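Aldehyde dehydrogenase (Burkholderia vietnamiensis, PDB 5KF0) probably oxidises aldehydes to carboxylic acids with a nicotinamide coenzyme, and is seen here with NADPH bound and as an assembly of four chains. Local coordinates at residues A75-C80 / K171-L176; R85-E90 / A194-E199; V110-D115 / R448-P453. One frame throughout, in Å; residues are numbered along the deposited sequence. Where two conformers were deposited one is given.

Contact 1: residues A75-C80 / K171-L176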
loop_
_atom_site.group_PDB
_atom_site.type_symbol
_atom_site.label_atom_id
_atom_site.label_comp_id
_atom_site.label_asym_id
_atom_site.label_seq_id
_atom_site.Cartn_x
_atom_site.Cartn_y
_atom_site.Cartn_z
ATOM N N ALA A 75 22.445 0.751 9.693
ATOM C CA ALA A 75 23.699 1.340 10.151
ATOM C C ALA A 75 24.852 0.987 9.223
ATOM O O ALA A 75 25.751 1.809 8.998
ATOM C CB ALA A 75 24.003 0.881 11.579
ATOM N N VAL A 76 24.858 -0.242 8.695
ATOM C CA VAL A 76 25.875 -0.636 7.720
ATOM C C VAL A 76 25.781 0.250 6.488
ATOM O O VAL A 76 26.789 0.775 5.998
ATOM C CB VAL A 76 25.721 -2.125 7.356
ATOM C CG1 VAL A 76 26.558 -2.454 6.135
ATOM C CG2 VAL A 76 26.137 -3.007 8.542
ATOM N N LEU A 77 24.561 0.453 5.987
ATOM C CA LEU A 77 24.377 1.293 4.804
ATOM C C LEU A 77 24.787 2.737 5.079
ATOM O O LEU A 77 25.409 3.388 4.226
ATOM C CB LEU A 77 22.921 1.214 4.336
ATOM C CG LEU A 77 22.579 -0.175 3.769
ATOM C CD1 LEU A 77 21.064 -0.442 3.786
ATOM C CD2 LEU A 77 23.142 -0.331 2.361
ATOM N N ASP A 78 24.459 3.247 6.270
ATOM C CA ASP A 78 24.836 4.613 6.624
ATOM C C ASP A 78 26.345 4.768 6.713
ATOM O O ASP A 78 26.882 5.825 6.360
ATOM C CB ASP A 78 24.208 5.019 7.956
ATOM C CG ASP A 78 22.708 5.145 7.881
ATOM O OD1 ASP A 78 22.182 5.364 6.765
ATOM O OD2 ASP A 78 22.055 5.035 8.942
ATOM N N HIS A 79 27.047 3.741 7.222
ATOM C CA HIS A 79 28.506 3.784 7.232
ATOM C C HIS A 79 29.061 3.928 5.824
ATOM O O HIS A 79 29.999 4.702 5.592
ATOM C CB HIS A 79 29.090 2.525 7.865
ATOM C CG HIS A 79 30.589 2.519 7.891
ATOM N ND1 HIS A 79 31.320 3.249 8.803
ATOM C CD2 HIS A 79 31.494 1.889 7.102
ATOM C CE1 HIS A 79 32.610 3.062 8.583
ATOM N NE2 HIS A 79 32.743 2.236 7.563
ATOM N N CYS A 80 28.498 3.169 4.875
ATOM C CA CYS A 80 28.895 3.282 3.477
ATOM C C CYS A 80 28.674 4.695 2.949
ATOM O O CYS A 80 29.570 5.281 2.333
ATOM C CB CYS A 80 28.122 2.279 2.627
ATOM S SG CYS A 80 28.581 0.554 2.956
ATOM N N LYS A 171 22.606 -3.456 -6.729
ATOM C CA LYS A 171 22.494 -4.823 -6.230
ATOM C C LYS A 171 22.961 -4.952 -4.789
ATOM O O LYS A 171 22.256 -5.535 -3.961
ATOM C CB LYS A 171 23.292 -5.781 -7.132
ATOM C CG LYS A 171 22.895 -5.665 -8.623
ATOM C CD LYS A 171 23.594 -6.725 -9.486
ATOM C CE LYS A 171 23.413 -6.409 -10.980
ATOM N NZ LYS A 171 21.970 -6.447 -11.396
ATOM N N VAL A 172 24.128 -4.382 -4.478
ATOM C CA VAL A 172 24.724 -4.483 -3.145
ATOM C C VAL A 172 23.831 -3.830 -2.100
ATOM O O VAL A 172 23.580 -4.401 -1.030
ATOM C CB VAL A 172 26.125 -3.847 -3.150
ATOM C CG1 VAL A 172 26.663 -3.698 -1.726
ATOM C CG2 VAL A 172 27.081 -4.672 -4.013
ATOM N N ALA A 173 23.398 -2.587 -2.356
ATOM C CA ALA A 173 22.680 -1.856 -1.314
ATOM C C ALA A 173 21.347 -2.514 -0.972
ATOM O O ALA A 173 21.054 -2.674 0.228
ATOM C CB ALA A 173 22.508 -0.389 -1.723
ATOM N N PRO A 174 20.518 -2.927 -1.932
ATOM C CA PRO A 174 19.282 -3.645 -1.558
ATOM C C PRO A 174 19.552 -4.993 -0.923
ATOM O O PRO A 174 18.786 -5.417 -0.043
ATOM C CB PRO A 174 18.524 -3.804 -2.882
ATOM C CG PRO A 174 19.299 -3.081 -3.917
ATOM C CD PRO A 174 20.614 -2.659 -3.382
ATOM N N ALA A 175 20.620 -5.684 -1.331
ATOM C CA ALA A 175 20.940 -6.955 -0.697
ATOM C C ALA A 175 21.198 -6.762 0.788
ATOM O O ALA A 175 20.723 -7.550 1.615
ATOM C CB ALA A 175 22.154 -7.596 -1.375
ATOM N N LEU A 176 21.946 -5.711 1.148
ATOM C CA LEU A 176 22.200 -5.434 2.564
ATOM C C LEU A 176 20.914 -5.051 3.287
ATOM O O LEU A 176 20.666 -5.505 4.417
ATOM C CB LEU A 176 23.244 -4.323 2.696
ATOM C CG LEU A 176 24.637 -4.693 2.171
ATOM C CD1 LEU A 176 25.483 -3.440 1.990
ATOM C CD2 LEU A 176 25.322 -5.659 3.124
#

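Contact 2: residues R85-E90 / A194-E199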
loop_
_atom_site.group_PDB
_atom_site.type_symbol
_atom_site.label_atom_id
_atom_site.label_comp_id
_atom_site.label_asym_id
_atom_site.label_seq_id
_atom_site.Cartn_x
_atom_site.Cartn_y
_atom_site.Cartn_z
ATOM N N ARG A 85 31.111 9.617 0.899
ATOM C CA ARG A 85 31.265 11.069 0.922
ATOM C C ARG A 85 32.688 11.467 1.287
ATOM O O ARG A 85 33.265 12.378 0.678
ATOM C CB ARG A 85 30.278 11.687 1.909
ATOM C CG ARG A 85 28.841 11.637 1.444
ATOM C CD ARG A 85 27.896 12.086 2.539
ATOM N NE ARG A 85 26.553 12.264 2.002
ATOM C CZ ARG A 85 25.453 12.268 2.738
ATOM N NH1 ARG A 85 25.538 12.100 4.050
ATOM N NH2 ARG A 85 24.272 12.435 2.161
ATOM N N GLU A 86 33.274 10.792 2.280
ATOM C CA GLU A 86 34.653 11.089 2.664
ATOM C C GLU A 86 35.625 10.817 1.522
ATOM O O GLU A 86 36.612 11.545 1.353
ATOM C CB GLU A 86 35.055 10.269 3.890
ATOM C CG GLU A 86 34.438 10.747 5.193
ATOM C CD GLU A 86 34.835 9.888 6.380
ATOM O OE1 GLU A 86 35.661 8.963 6.207
ATOM O OE2 GLU A 86 34.317 10.141 7.489
ATOM N N ARG A 87 35.365 9.778 0.732
ATOM C CA ARG A 87 36.278 9.319 -0.306
ATOM C C ARG A 87 35.790 9.698 -1.701
ATOM O O ARG A 87 36.132 9.041 -2.687
ATOM C CB ARG A 87 36.479 7.808 -0.181
ATOM C CG ARG A 87 37.071 7.423 1.180
ATOM C CD ARG A 87 37.172 5.915 1.381
ATOM N NE ARG A 87 38.172 5.314 0.509
ATOM C CZ ARG A 87 38.622 4.071 0.640
ATOM N NH1 ARG A 87 38.167 3.299 1.615
ATOM N NH2 ARG A 87 39.543 3.606 -0.196
ATOM N N PHE A 88 35.014 10.786 -1.782
ATOM C CA PHE A 88 34.326 11.161 -3.015
ATOM C C PHE A 88 35.303 11.346 -4.171
ATOM O O PHE A 88 35.115 10.778 -5.257
ATOM C CB PHE A 88 33.524 12.440 -2.765
ATOM C CG PHE A 88 32.647 12.849 -3.912
ATOM C CD1 PHE A 88 31.310 12.488 -3.939
ATOM C CD2 PHE A 88 33.155 13.612 -4.954
ATOM C CE1 PHE A 88 30.495 12.868 -4.995
ATOM C CE2 PHE A 88 32.342 14.003 -6.008
ATOM C CZ PHE A 88 31.022 13.626 -6.034
ATOM N N ASP A 89 36.355 12.143 -3.958
ATOM C CA ASP A 89 37.305 12.413 -5.038
ATOM C C ASP A 89 38.100 11.172 -5.418
ATOM O O ASP A 89 38.442 10.995 -6.594
ATOM C CB ASP A 89 38.245 13.546 -4.637
ATOM C CG ASP A 89 37.516 14.862 -4.421
ATOM O OD1 ASP A 89 36.545 15.130 -5.139
ATOM O OD2 ASP A 89 37.924 15.638 -3.530
ATOM N N GLU A 90 38.399 10.308 -4.448
ATOM C CA GLU A 90 39.090 9.062 -4.753
ATOM C C GLU A 90 38.235 8.174 -5.647
ATOM O O GLU A 90 38.717 7.629 -6.653
ATOM C CB GLU A 90 39.453 8.343 -3.454
ATOM C CG GLU A 90 40.013 6.950 -3.642
ATOM C CD GLU A 90 40.165 6.214 -2.322
ATOM O OE1 GLU A 90 39.881 6.814 -1.259
ATOM O OE2 GLU A 90 40.564 5.033 -2.347
ATOM N N ALA A 194 34.289 -1.280 -7.382
ATOM C CA ALA A 194 33.675 -2.332 -6.571
ATOM C C ALA A 194 34.571 -2.753 -5.409
ATOM O O ALA A 194 34.067 -3.084 -4.323
ATOM C CB ALA A 194 33.345 -3.538 -7.457
ATOM N N LEU A 195 35.890 -2.758 -5.612
ATOM C CA LEU A 195 36.801 -3.136 -4.536
ATOM C C LEU A 195 36.935 -2.036 -3.489
ATOM O O LEU A 195 37.244 -2.327 -2.331
ATOM C CB LEU A 195 38.174 -3.501 -5.100
ATOM C CG LEU A 195 38.131 -4.744 -5.993
ATOM C CD1 LEU A 195 39.467 -4.923 -6.699
ATOM C CD2 LEU A 195 37.770 -6.009 -5.194
ATOM N N ILE A 196 36.705 -0.771 -3.859
ATOM C CA ILE A 196 36.647 0.272 -2.835
ATOM C C ILE A 196 35.354 0.148 -2.027
ATOM O O ILE A 196 35.359 0.283 -0.793
ATOM C CB ILE A 196 36.794 1.668 -3.468
ATOM C CG1 ILE A 196 38.191 1.836 -4.077
ATOM C CG2 ILE A 196 36.550 2.750 -2.407
ATOM C CD1 ILE A 196 38.312 3.070 -4.950
ATOM N N ILE A 197 34.237 -0.125 -2.705
ATOM C CA ILE A 197 32.992 -0.446 -2.002
ATOM C C ILE A 197 33.228 -1.594 -1.026
ATOM O O ILE A 197 32.822 -1.534 0.142
ATOM C CB ILE A 197 31.870 -0.775 -3.007
ATOM C CG1 ILE A 197 31.481 0.464 -3.825
ATOM C CG2 ILE A 197 30.653 -1.343 -2.286
ATOM C CD1 ILE A 197 30.406 0.200 -4.879
ATOM N N ALA A 198 33.932 -2.642 -1.482
ATOM C CA ALA A 198 34.214 -3.787 -0.616
ATOM C C ALA A 198 35.069 -3.398 0.583
ATOM O O ALA A 198 34.831 -3.870 1.703
ATOM C CB ALA A 198 34.899 -4.894 -1.423
ATOM N N GLU A 199 36.084 -2.552 0.369
ATOM C CA GLU A 199 36.937 -2.121 1.475
ATOM C C GLU A 199 36.126 -1.386 2.538
ATOM O O GLU A 199 36.335 -1.580 3.742
ATOM C CB GLU A 199 38.051 -1.226 0.939
ATOM C CG GLU A 199 39.024 -0.732 1.990
ATOM C CD GLU A 199 39.839 0.454 1.488
ATOM O OE1 GLU A 199 40.242 1.292 2.315
ATOM O OE2 GLU A 199 40.052 0.555 0.260
#

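Contact 3: residues V110-D115 / R448-P453. With ACT (acetate ion), chain H.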
loop_
_atom_site.group_PDB
_atom_site.type_symbol
_atom_site.label_atom_id
_atom_site.label_comp_id
_atom_site.label_asym_id
_atom_site.label_seq_id
_atom_site.Cartn_x
_atom_site.Cartn_y
_atom_site.Cartn_z
ATOM N N VAL A 110 29.438 9.148 -8.694
ATOM C CA VAL A 110 29.676 8.966 -7.262
ATOM C C VAL A 110 28.526 9.568 -6.458
ATOM O O VAL A 110 28.092 9.002 -5.450
ATOM C CB VAL A 110 31.044 9.553 -6.860
ATOM C CG1 VAL A 110 31.301 9.339 -5.360
ATOM C CG2 VAL A 110 32.160 8.895 -7.676
ATOM N N THR A 111 27.996 10.712 -6.899
ATOM C CA THR A 111 26.811 11.258 -6.241
ATOM C C THR A 111 25.653 10.269 -6.301
ATOM O O THR A 111 24.928 10.086 -5.315
ATOM C CB THR A 111 26.422 12.590 -6.878
ATOM O OG1 THR A 111 27.494 13.526 -6.703
ATOM C CG2 THR A 111 25.147 13.151 -6.254
ATOM N N ARG A 112 25.487 9.596 -7.438
ATOM C CA ARG A 112 24.426 8.600 -7.589
ATOM C C ARG A 112 24.661 7.396 -6.688
ATOM O O ARG A 112 23.718 6.842 -6.108
ATOM C CB ARG A 112 24.347 8.149 -9.048
ATOM C CG ARG A 112 23.889 9.227 -10.011
ATOM C CD ARG A 112 22.375 9.355 -10.025
ATOM N NE ARG A 112 21.726 8.108 -10.436
ATOM C CZ ARG A 112 21.651 7.679 -11.691
ATOM N NH1 ARG A 112 22.178 8.402 -12.673
ATOM N NH2 ARG A 112 21.055 6.524 -11.969
ATOM N N LEU A 113 25.920 6.959 -6.584
ATOM C CA LEU A 113 26.277 5.857 -5.687
ATOM C C LEU A 113 25.810 6.155 -4.269
ATOM O O LEU A 113 25.218 5.304 -3.596
ATOM C CB LEU A 113 27.798 5.648 -5.711
ATOM C CG LEU A 113 28.423 4.846 -4.553
ATOM C CD1 LEU A 113 28.004 3.372 -4.600
ATOM C CD2 LEU A 113 29.952 4.962 -4.546
ATOM N N ILE A 114 26.090 7.372 -3.800
ATOM C CA ILE A 114 25.650 7.801 -2.476
ATOM C C ILE A 114 24.126 7.847 -2.402
ATOM O O ILE A 114 23.527 7.363 -1.432
ATOM C CB ILE A 114 26.283 9.160 -2.124
ATOM C CG1 ILE A 114 27.786 8.992 -1.927
ATOM C CG2 ILE A 114 25.644 9.730 -0.867
ATOM C CD1 ILE A 114 28.588 10.281 -2.114
ATOM N N ASP A 115 23.477 8.412 -3.431
ATOM C CA ASP A 115 22.016 8.455 -3.495
ATOM C C ASP A 115 21.419 7.057 -3.373
ATOM O O ASP A 115 20.451 6.839 -2.635
ATOM C CB ASP A 115 21.540 9.082 -4.817
ATOM C CG ASP A 115 21.760 10.597 -4.903
ATOM O OD1 ASP A 115 22.010 11.260 -3.878
ATOM O OD2 ASP A 115 21.657 11.124 -6.036
ATOM N N ARG A 448 17.335 8.733 -15.213
ATOM C CA ARG A 448 17.026 7.789 -14.145
ATOM C C ARG A 448 17.297 8.459 -12.803
ATOM O O ARG A 448 18.303 9.154 -12.642
ATOM C CB ARG A 448 17.870 6.514 -14.251
ATOM C CG ARG A 448 17.595 5.506 -13.113
ATOM C CD ARG A 448 18.494 4.284 -13.247
ATOM N NE ARG A 448 18.153 3.265 -12.261
ATOM C CZ ARG A 448 18.773 2.095 -12.154
ATOM N NH1 ARG A 448 19.812 1.810 -12.940
ATOM N NH2 ARG A 448 18.350 1.208 -11.263
ATOM N N VAL A 449 16.390 8.264 -11.857
ATOM C CA VAL A 449 16.622 8.624 -10.462
ATOM C C VAL A 449 16.538 7.337 -9.650
ATOM O O VAL A 449 15.761 6.433 -9.979
ATOM C CB VAL A 449 15.633 9.721 -9.990
ATOM C CG1 VAL A 449 14.186 9.305 -10.191
ATOM C CG2 VAL A 449 15.902 10.146 -8.549
ATOM N N ASP A 450 17.380 7.217 -8.621
ATOM C CA ASP A 450 17.728 5.868 -8.186
ATOM C C ASP A 450 16.660 5.171 -7.359
ATOM O O ASP A 450 16.787 3.963 -7.132
ATOM C CB ASP A 450 19.064 5.907 -7.446
ATOM C CG ASP A 450 20.201 6.243 -8.386
ATOM O OD1 ASP A 450 20.453 5.439 -9.305
ATOM O OD2 ASP A 450 20.823 7.311 -8.228
ATOM N N ASN A 451 15.601 5.863 -6.930
ATOM C CA ASN A 451 14.513 5.156 -6.269
ATOM C C ASN A 451 13.472 4.610 -7.239
ATOM O O ASN A 451 12.666 3.766 -6.837
ATOM C CB ASN A 451 13.809 6.064 -5.247
ATOM C CG ASN A 451 13.157 7.268 -5.892
ATOM O OD1 ASN A 451 13.636 7.776 -6.904
ATOM N ND2 ASN A 451 12.063 7.746 -5.294
ATOM N N MET A 452 13.489 5.036 -8.495
ATOM C CA MET A 452 12.380 4.706 -9.377
ATOM C C MET A 452 12.491 3.263 -9.872
ATOM O O MET A 452 13.596 2.725 -10.005
ATOM C CB MET A 452 12.348 5.671 -10.561
ATOM C CG MET A 452 13.282 5.328 -11.728
ATOM S SD MET A 452 13.375 6.726 -12.879
ATOM C CE MET A 452 13.764 5.909 -14.427
ATOM N N PRO A 453 11.362 2.607 -10.150
ATOM C CA PRO A 453 11.437 1.303 -10.824
ATOM C C PRO A 453 12.142 1.466 -12.166
ATOM O O PRO A 453 11.884 2.417 -12.908
ATOM C CB PRO A 453 9.963 0.896 -10.989
ATOM C CG PRO A 453 9.202 2.202 -10.945
ATOM C CD PRO A 453 9.977 3.102 -10.021
HETATM C C ACT H . 21.458 4.582 -15.251
HETATM O O ACT H . 21.625 5.836 -15.206
HETATM O OXT ACT H . 21.649 3.937 -14.195
HETATM C CH3 ACT H . 21.042 3.864 -16.496
HETATM O O HOH W 1 19.386 9.469 -8.036
#

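Contact 1: residues A75-C80 / K171-L176
Ala173 meets Leu77 at the point where the two backbones come nearest, their CA atoms 7.1 Å apart. One branch of Leu77 does the touching: its CD2 lies 4.1 Å from the methyl CB of Ala173 and, slightly closer, 3.8 Å from Ala173 O, so the methyl group rests against the backbone as much as against the small side chain. Helix 103-123 also packs here, Ala120 on Ala173 and Phe117 and Ser121 on Leu77. Pro174 comes next. Having no N-H, it cannot bond to the preceding turn, and the helix is kinked here. Its ring packs on Ile467, Ala470 and Ile471 of helix 467-473. The segment belongs to the helix that links strands 155-158 and 182-185 of the Rossmann-like sheet, a beta-alpha-beta crossover, and helix 70-86 packs against it. The short axes run nearly antiparallel, at 150°, and come no closer than 10.3 Å, a wide spacing that two leucines bridge. Leu176 supplies the second of them. With CG anti to the carbonyl carbon (chi1 -65°), its side chain reaches across the gap and crosses that of Leu77 obliquely. Leu77 CD2 sits 3.9 Å from Leu176 CD1 and 4.0 Å from Leu176 CB, one methyl bearing on both ends of the neighbour. Leu176 CD1 also approaches Val76 CG1 at 4.4 Å, and Leu201 and Leu206 pack on both of these residues.

Contact 2: residues R85-E90 / A194-E199
The flat guanidinium of Arg87 has the CG2 methyl of Ile196 over one face, 3.8 Å above its plane and offset toward the rim, while the carboxylates of Glu90 and Glu199 lie at its edges. The three charged residues form a salt-bridge network that ties the junction between helices 70-86 and 88-99 to helix 192-202, which flanks the coenzyme-domain sheet. Arg87 occupies this junction: it is the first residue to leave the earlier helix and the N-cap of the next, and Glu90 lies in the first turn of that next helix. The arginine chain starts extended and bends at chi3 (69°), which turns the NE edge back toward Glu90. There the grip is side-on: Arg87 NE is 2.9 Å from Glu90 OE1 and Arg87 NH2 2.8 Å from Glu90 OE2. The second of these bonds is almost straight, lies in the guanidinium plane and meets OE2 on its syn side, tilted 27° from the carboxylate plane; the first reaches OE1 from above that plane. Across the contact, NH1 and NH2 face Glu199. The bond from Arg87 NH2 to Glu199 OE2 is 3.1 Å and well aligned, whereas that from Arg87 NH1 to Glu199 OE1, at 3.0 Å, is bent and weak. Guanidinium and carboxylate are turned 60° from each other, so Glu199 does not lie flat in the arginine plane as in an ideal paired bridge. Three good bonds and one weak one nonetheless fix the rotation of the guanidinium, and its charge probably offsets the proximity of the two glutamates. Tyr17 of strand 13-18 packs against Glu199. Ile196 CD1 comes to 4.0 Å from Glu90 OE2, and Arg87 NH2 bridges Glu90 OE2 and Glu199 OE2, which stand 5.2 Å apart.

Contact 3: residues V110-D115 / R448-P453
Arg112 grips Asp450 side-on, one nitrogen to each carboxylate oxygen. NE gives to OD2, and Arg112 NH2 lies 2.9 Å from Asp450 OD1, both acceptors near the guanidinium plane; the modelled 2.5 Å between Arg112 NE and Asp450 OD2 is doubtfully short, and Arg112 has a second conformer. The bends at chi2 and chi3 bring NE and NH2 round to the Asp450 carboxylate. Asp450 is richly supplied: OD1 also accepts from His170 and Asn166 of helix 164-178, and a water donates to Asp450 OD2 at 2.6 Å. That water accepts from Asp450 N at 3.1 Å and gives a weak bond to Asp115 OD2, thus mediating between the two acids. Arg448 O lies 3.7 Å above the centre of the Arg112 guanidinium and accepts from Arg139 of the third subunit. In the type I turn 449-452, Met452 N bonds to Val449 O. An acetate, probably from the crystallisation liquor, takes a 3.1 Å bond to its OXT from Arg448 NH1 and weak ones from Arg112 NH2. With NADPH beside Arg448, this arginine-lined place is consistent with the substrate side of an aldehyde dehydrogenase active site, and the bound acetate shows that it can hold a carboxylate.

From the N terminus, helix 70-86, its junction with helix 88-99, and helix 103-123 supply the first halves of contacts 1, 2 and 3 in turn. Their partners follow in the same order, at 171-176, 194-199 and 448-453, so every pair of contacts crosses and none nests. Contacts 1 and 2 close loops of 90 and 103 residues, where the chain reaches helix 164-178 and then helix 192-202. Contact 3 spans 332 residues and brings in the loop before strand 461-462. Contacts 1 and 2 share helix 70-86; contacts 2 and 3 touch where Phe88 packs on Val110 and Ile114. Helices 70-86, 88-99 and 103-123 thus tie the crossover helices of the sheet to the loop beside the bound NADPH.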